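Long-range contact in putative D-tyrosyl-tRNA(Tyr) deacylase 2 (PDB 1TC5), which may hydrolyse D-tyrosyl-tRNA(Tyr) to D-tyrosine and free tRNA, and so could protect the cell against harmful D-tyrosine: residues His22-Arg33 with Ile170-Arg181. Residues are numbered along the deposited sequence; the frame is centred on the assembly and turned at random.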
loop_
_atom_site.group_PDB
_atom_site.type_symbol
_atom_site.label_atom_id
_atom_site.label_comp_id
_atom_site.label_asym_id
_atom_site.label_seq_id
_atom_site.Cartn_x
_atom_site.Cartn_y
_atom_site.Cartn_z
ATOM N N HIS A 22 12.504 -1.658 -4.551
ATOM C CA HIS A 22 13.181 -0.837 -5.556
ATOM C C HIS A 22 12.321 0.399 -5.842
ATOM O O HIS A 22 11.155 0.277 -6.223
ATOM C CB HIS A 22 13.405 -1.594 -6.884
ATOM C CG HIS A 22 13.901 -2.984 -6.703
ATOM N ND1 HIS A 22 15.227 -3.276 -6.466
ATOM C CD2 HIS A 22 13.247 -4.172 -6.707
ATOM C CE1 HIS A 22 15.364 -4.585 -6.323
ATOM N NE2 HIS A 22 14.182 -5.151 -6.469
ATOM N N LEU A 23 12.906 1.579 -5.675
ATOM C CA LEU A 23 12.200 2.831 -5.873
ATOM C C LEU A 23 12.915 3.685 -6.934
ATOM O O LEU A 23 14.086 3.958 -6.834
ATOM C CB LEU A 23 12.056 3.585 -4.534
ATOM C CG LEU A 23 11.280 4.912 -4.567
ATOM C CD1 LEU A 23 9.860 4.695 -4.978
ATOM C CD2 LEU A 23 11.339 5.630 -3.211
ATOM N N LEU A 24 12.165 4.101 -7.940
ATOM C CA LEU A 24 12.647 4.945 -9.013
ATOM C C LEU A 24 12.819 6.376 -8.509
ATOM O O LEU A 24 11.883 6.982 -7.964
ATOM C CB LEU A 24 11.649 4.915 -10.160
ATOM C CG LEU A 24 12.007 5.631 -11.458
ATOM C CD1 LEU A 24 13.056 4.839 -12.250
ATOM C CD2 LEU A 24 10.758 5.828 -12.270
ATOM N N VAL A 25 14.023 6.921 -8.702
ATOM C CA VAL A 25 14.368 8.233 -8.146
ATOM C C VAL A 25 14.614 9.347 -9.174
ATOM O O VAL A 25 14.663 10.503 -8.786
ATOM C CB VAL A 25 15.588 8.145 -7.205
ATOM C CG1 VAL A 25 15.230 7.300 -5.975
ATOM C CG2 VAL A 25 16.811 7.593 -7.936
ATOM N N ASN A 26 14.774 9.017 -10.455
ATOM C CA ASN A 26 15.029 10.040 -11.492
ATOM C C ASN A 26 13.960 10.133 -12.608
ATOM O O ASN A 26 14.187 10.718 -13.658
ATOM C CB ASN A 26 16.435 9.871 -12.106
ATOM C CG ASN A 26 16.558 8.638 -12.983
ATOM O OD1 ASN A 26 15.666 7.820 -13.028
ATOM N ND2 ASN A 26 17.690 8.499 -13.676
ATOM N N ASN A 27 12.810 9.526 -12.388
ATOM C CA ASN A 27 11.708 9.497 -13.372
ATOM C C ASN A 27 12.000 8.661 -14.639
ATOM O O ASN A 27 11.172 8.595 -15.540
ATOM C CB ASN A 27 11.247 10.910 -13.785
ATOM C CG ASN A 27 10.323 11.524 -12.788
ATOM O OD1 ASN A 27 9.715 10.825 -11.968
ATOM N ND2 ASN A 27 10.175 12.831 -12.864
ATOM N N VAL A 28 13.154 8.002 -14.685
ATOM C CA VAL A 28 13.563 7.299 -15.892
ATOM C C VAL A 28 13.882 5.844 -15.578
ATOM O O VAL A 28 13.009 4.987 -15.718
ATOM C CB VAL A 28 14.711 8.027 -16.626
ATOM C CG1 VAL A 28 15.084 7.285 -17.915
ATOM C CG2 VAL A 28 14.311 9.471 -16.938
ATOM N N ASP A 29 15.096 5.554 -15.126
ATOM C CA ASP A 29 15.490 4.154 -14.915
ATOM C C ASP A 29 16.475 3.894 -13.766
ATOM O O ASP A 29 16.982 2.800 -13.639
ATOM C CB ASP A 29 15.953 3.512 -16.237
ATOM C CG ASP A 29 17.296 4.018 -16.708
ATOM O OD1 ASP A 29 17.638 5.193 -16.459
ATOM O OD2 ASP A 29 18.068 3.302 -17.361
ATOM N N LYS A 30 16.719 4.881 -12.918
ATOM C CA LYS A 30 17.592 4.703 -11.768
ATOM C C LYS A 30 16.712 4.313 -10.553
ATOM O O LYS A 30 15.830 5.064 -10.144
ATOM C CB LYS A 30 18.430 5.969 -11.514
ATOM C CG LYS A 30 19.504 5.801 -10.428
ATOM C CD LYS A 30 20.314 7.106 -10.229
ATOM C CE LYS A 30 21.568 6.916 -9.360
ATOM N NZ LYS A 30 21.267 6.845 -7.902
ATOM N N TYR A 31 16.952 3.115 -10.023
ATOM C CA TYR A 31 16.283 2.617 -8.836
ATOM C C TYR A 31 17.253 2.508 -7.678
ATOM O O TYR A 31 18.391 2.070 -7.849
ATOM C CB TYR A 31 15.686 1.244 -9.100
ATOM C CG TYR A 31 14.577 1.247 -10.110
ATOM C CD1 TYR A 31 14.852 1.194 -11.479
ATOM C CD2 TYR A 31 13.243 1.277 -9.699
ATOM C CE1 TYR A 31 13.827 1.198 -12.423
ATOM C CE2 TYR A 31 12.214 1.280 -10.622
ATOM C CZ TYR A 31 12.513 1.242 -11.993
ATOM O OH TYR A 31 11.485 1.238 -12.907
ATOM N N VAL A 32 16.779 2.898 -6.494
ATOM C CA VAL A 32 17.498 2.680 -5.243
ATOM C C VAL A 32 16.806 1.550 -4.470
ATOM O O VAL A 32 15.564 1.353 -4.556
ATOM C CB VAL A 32 17.576 3.968 -4.398
ATOM C CG1 VAL A 32 18.360 5.015 -5.135
ATOM C CG2 VAL A 32 16.186 4.526 -4.072
ATOM N N ARG A 33 17.604 0.818 -3.706
ATOM C CA ARG A 33 17.167 -0.428 -3.128
ATOM C C ARG A 33 17.109 -0.408 -1.614
ATOM O O ARG A 33 17.938 0.239 -0.935
ATOM C CB ARG A 33 18.115 -1.528 -3.577
ATOM C CG ARG A 33 18.055 -1.788 -5.073
ATOM C CD ARG A 33 18.701 -3.098 -5.436
ATOM N NE ARG A 33 17.956 -4.200 -4.831
ATOM C CZ ARG A 33 18.275 -5.480 -4.927
ATOM N NH1 ARG A 33 19.338 -5.857 -5.622
ATOM N NH2 ARG A 33 17.512 -6.389 -4.343
ATOM N N ILE A 170 15.917 4.928 2.943
ATOM C CA ILE A 170 15.781 5.271 1.545
ATOM C C ILE A 170 14.513 6.078 1.412
ATOM O O ILE A 170 13.529 5.769 2.054
ATOM C CB ILE A 170 15.695 3.999 0.650
ATOM C CG1 ILE A 170 16.839 3.020 0.940
ATOM C CG2 ILE A 170 15.679 4.392 -0.815
ATOM C CD1 ILE A 170 18.266 3.617 0.837
ATOM N N SER A 171 14.557 7.124 0.593
ATOM C CA SER A 171 13.408 7.999 0.398
ATOM C C SER A 171 13.265 8.449 -1.060
ATOM O O SER A 171 14.251 8.696 -1.773
ATOM C CB SER A 171 13.500 9.203 1.348
ATOM O OG SER A 171 14.760 9.837 1.241
ATOM N N GLY A 172 12.015 8.557 -1.495
ATOM C CA GLY A 172 11.698 9.026 -2.822
ATOM C C GLY A 172 12.064 10.472 -3.045
ATOM O O GLY A 172 12.220 11.255 -2.110
ATOM N N THR A 173 12.261 10.812 -4.308
ATOM C CA THR A 173 12.494 12.191 -4.721
ATOM C C THR A 173 11.139 12.863 -4.728
ATOM O O THR A 173 10.234 12.407 -5.447
ATOM C CB THR A 173 13.130 12.169 -6.126
ATOM O OG1 THR A 173 14.375 11.448 -6.065
ATOM C CG2 THR A 173 13.523 13.581 -6.610
ATOM N N PHE A 174 10.976 13.890 -3.896
ATOM C CA PHE A 174 9.716 14.595 -3.800
ATOM C C PHE A 174 9.308 15.176 -5.150
ATOM O O PHE A 174 10.126 15.798 -5.837
ATOM C CB PHE A 174 9.813 15.750 -2.803
ATOM C CG PHE A 174 8.465 16.300 -2.407
ATOM C CD1 PHE A 174 7.639 15.573 -1.567
ATOM C CD2 PHE A 174 8.008 17.505 -2.917
ATOM C CE1 PHE A 174 6.391 16.051 -1.199
ATOM C CE2 PHE A 174 6.752 17.989 -2.567
ATOM C CZ PHE A 174 5.947 17.263 -1.701
ATOM N N GLY A 175 8.041 14.991 -5.512
ATOM C CA GLY A 175 7.488 15.543 -6.745
ATOM C C GLY A 175 7.728 14.637 -7.940
ATOM O O GLY A 175 7.199 14.909 -9.002
ATOM N N ASN A 176 8.530 13.573 -7.788
ATOM C CA ASN A 176 8.750 12.627 -8.883
ATOM C C ASN A 176 7.663 11.554 -8.921
ATOM O O ASN A 176 6.892 11.384 -7.983
ATOM C CB ASN A 176 10.152 11.954 -8.812
ATOM C CG ASN A 176 11.251 12.788 -9.463
ATOM O OD1 ASN A 176 11.089 13.991 -9.667
ATOM N ND2 ASN A 176 12.385 12.153 -9.776
ATOM N N ARG A 177 7.610 10.844 -10.043
ATOM C CA ARG A 177 6.790 9.645 -10.197
ATOM C C ARG A 177 7.486 8.505 -9.459
ATOM O O ARG A 177 8.649 8.231 -9.709
ATOM C CB ARG A 177 6.637 9.312 -11.683
ATOM C CG ARG A 177 5.858 8.037 -11.997
ATOM C CD ARG A 177 5.471 7.906 -13.478
ATOM N NE ARG A 177 6.655 7.837 -14.338
ATOM C CZ ARG A 177 7.491 6.793 -14.430
ATOM N NH1 ARG A 177 7.278 5.668 -13.754
ATOM N NH2 ARG A 177 8.541 6.864 -15.229
ATOM N N GLN A 178 6.761 7.853 -8.560
ATOM C CA GLN A 178 7.344 6.886 -7.615
ATOM C C GLN A 178 7.217 5.447 -8.161
ATOM O O GLN A 178 6.502 4.576 -7.605
ATOM C CB GLN A 178 6.673 7.032 -6.247
ATOM C CG GLN A 178 6.652 8.457 -5.677
ATOM C CD GLN A 178 8.043 9.003 -5.415
ATOM O OE1 GLN A 178 8.915 8.301 -4.871
ATOM N NE2 GLN A 178 8.268 10.245 -5.825
ATOM N N GLY A 179 7.909 5.205 -9.274
ATOM C CA GLY A 179 8.023 3.862 -9.811
ATOM C C GLY A 179 8.527 2.900 -8.736
ATOM O O GLY A 179 9.473 3.196 -8.019
ATOM N N LEU A 180 7.902 1.737 -8.645
ATOM C CA LEU A 180 8.087 0.848 -7.505
ATOM C C LEU A 180 8.106 -0.627 -7.903
ATOM O O LEU A 180 7.282 -1.077 -8.704
ATOM C CB LEU A 180 6.948 1.071 -6.493
ATOM C CG LEU A 180 6.988 0.213 -5.220
ATOM C CD1 LEU A 180 8.202 0.548 -4.348
ATOM C CD2 LEU A 180 5.699 0.380 -4.428
ATOM N N ARG A 181 9.046 -1.372 -7.324
ATOM C CA ARG A 181 8.943 -2.821 -7.243
ATOM C C ARG A 181 9.036 -3.203 -5.767
ATOM O O ARG A 181 9.962 -2.796 -5.065
ATOM C CB ARG A 181 10.048 -3.500 -8.067
ATOM C CG ARG A 181 10.148 -3.012 -9.527
ATOM C CD ARG A 181 11.101 -3.833 -10.413
ATOM N NE ARG A 181 11.944 -2.988 -11.274
ATOM C CZ ARG A 181 13.282 -3.025 -11.332
ATOM N NH1 ARG A 181 13.995 -3.868 -10.586
ATOM N NH2 ARG A 181 13.920 -2.209 -12.160
HETATM O O HOH W 1 11.427 8.687 -6.145
HETATM O O HOH W 2 11.105 8.881 -10.004
HETATM O O HOH W 3 8.017 14.314 -11.828
HETATM O O HOH W 4 10.180 4.818 -16.055
#
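T173 OG1 has two polar partners: it donates to V25 O at 2.9 Å, on a lone pair in the carbonyl plane, and is hydrogen-bonded to N147 ND2. Threonine suits this place because its short, branched side chain carries a hydroxyl that can donate and accept at once. Farther along the loop, N27 OD1 takes the backbone proton of R177 N on a lone pair at 2.9 Å. The N27 amide stacks on that of N176, with CG to CG 3.7 Å and planes 27° apart. Asparagine fits at N27, where phi is positive. Q178 NE2 donates to both T173 O and N176 O, clasping the type II turn T173-N176.

The contact adds a third antiparallel strand, 180-184, to the hairpin of 20-24 and 31-34. H22 N bonds to R181 O at 2.8 Å, and L24 N meets G179 O at 2.8 Å, nearly straight (177°). Glycine suits G179 because a side chain here would run into L24 CD2. L180 and R181 pair with a strand of the second subunit, continuing the sheet across the interface, where R177 NH1 bonds E185 O of that subunit.

R181 holds its guanidinium tilted over one face of the Y31 ring, NH2 nearest, in a cation-pi contact (CZ 4.3 Å from the centroid); L24 CD1 lies on the opposite face. Long and flat-ended, R181 also brings NH1 over the H22 ring. L23, with CG anti to the backbone N (chi1 -178°) and its branch turned by chi2, brings CD2 tightly against G172 CA (3.4 Å), while L95 of strand 93-98 touches both L23 and I170.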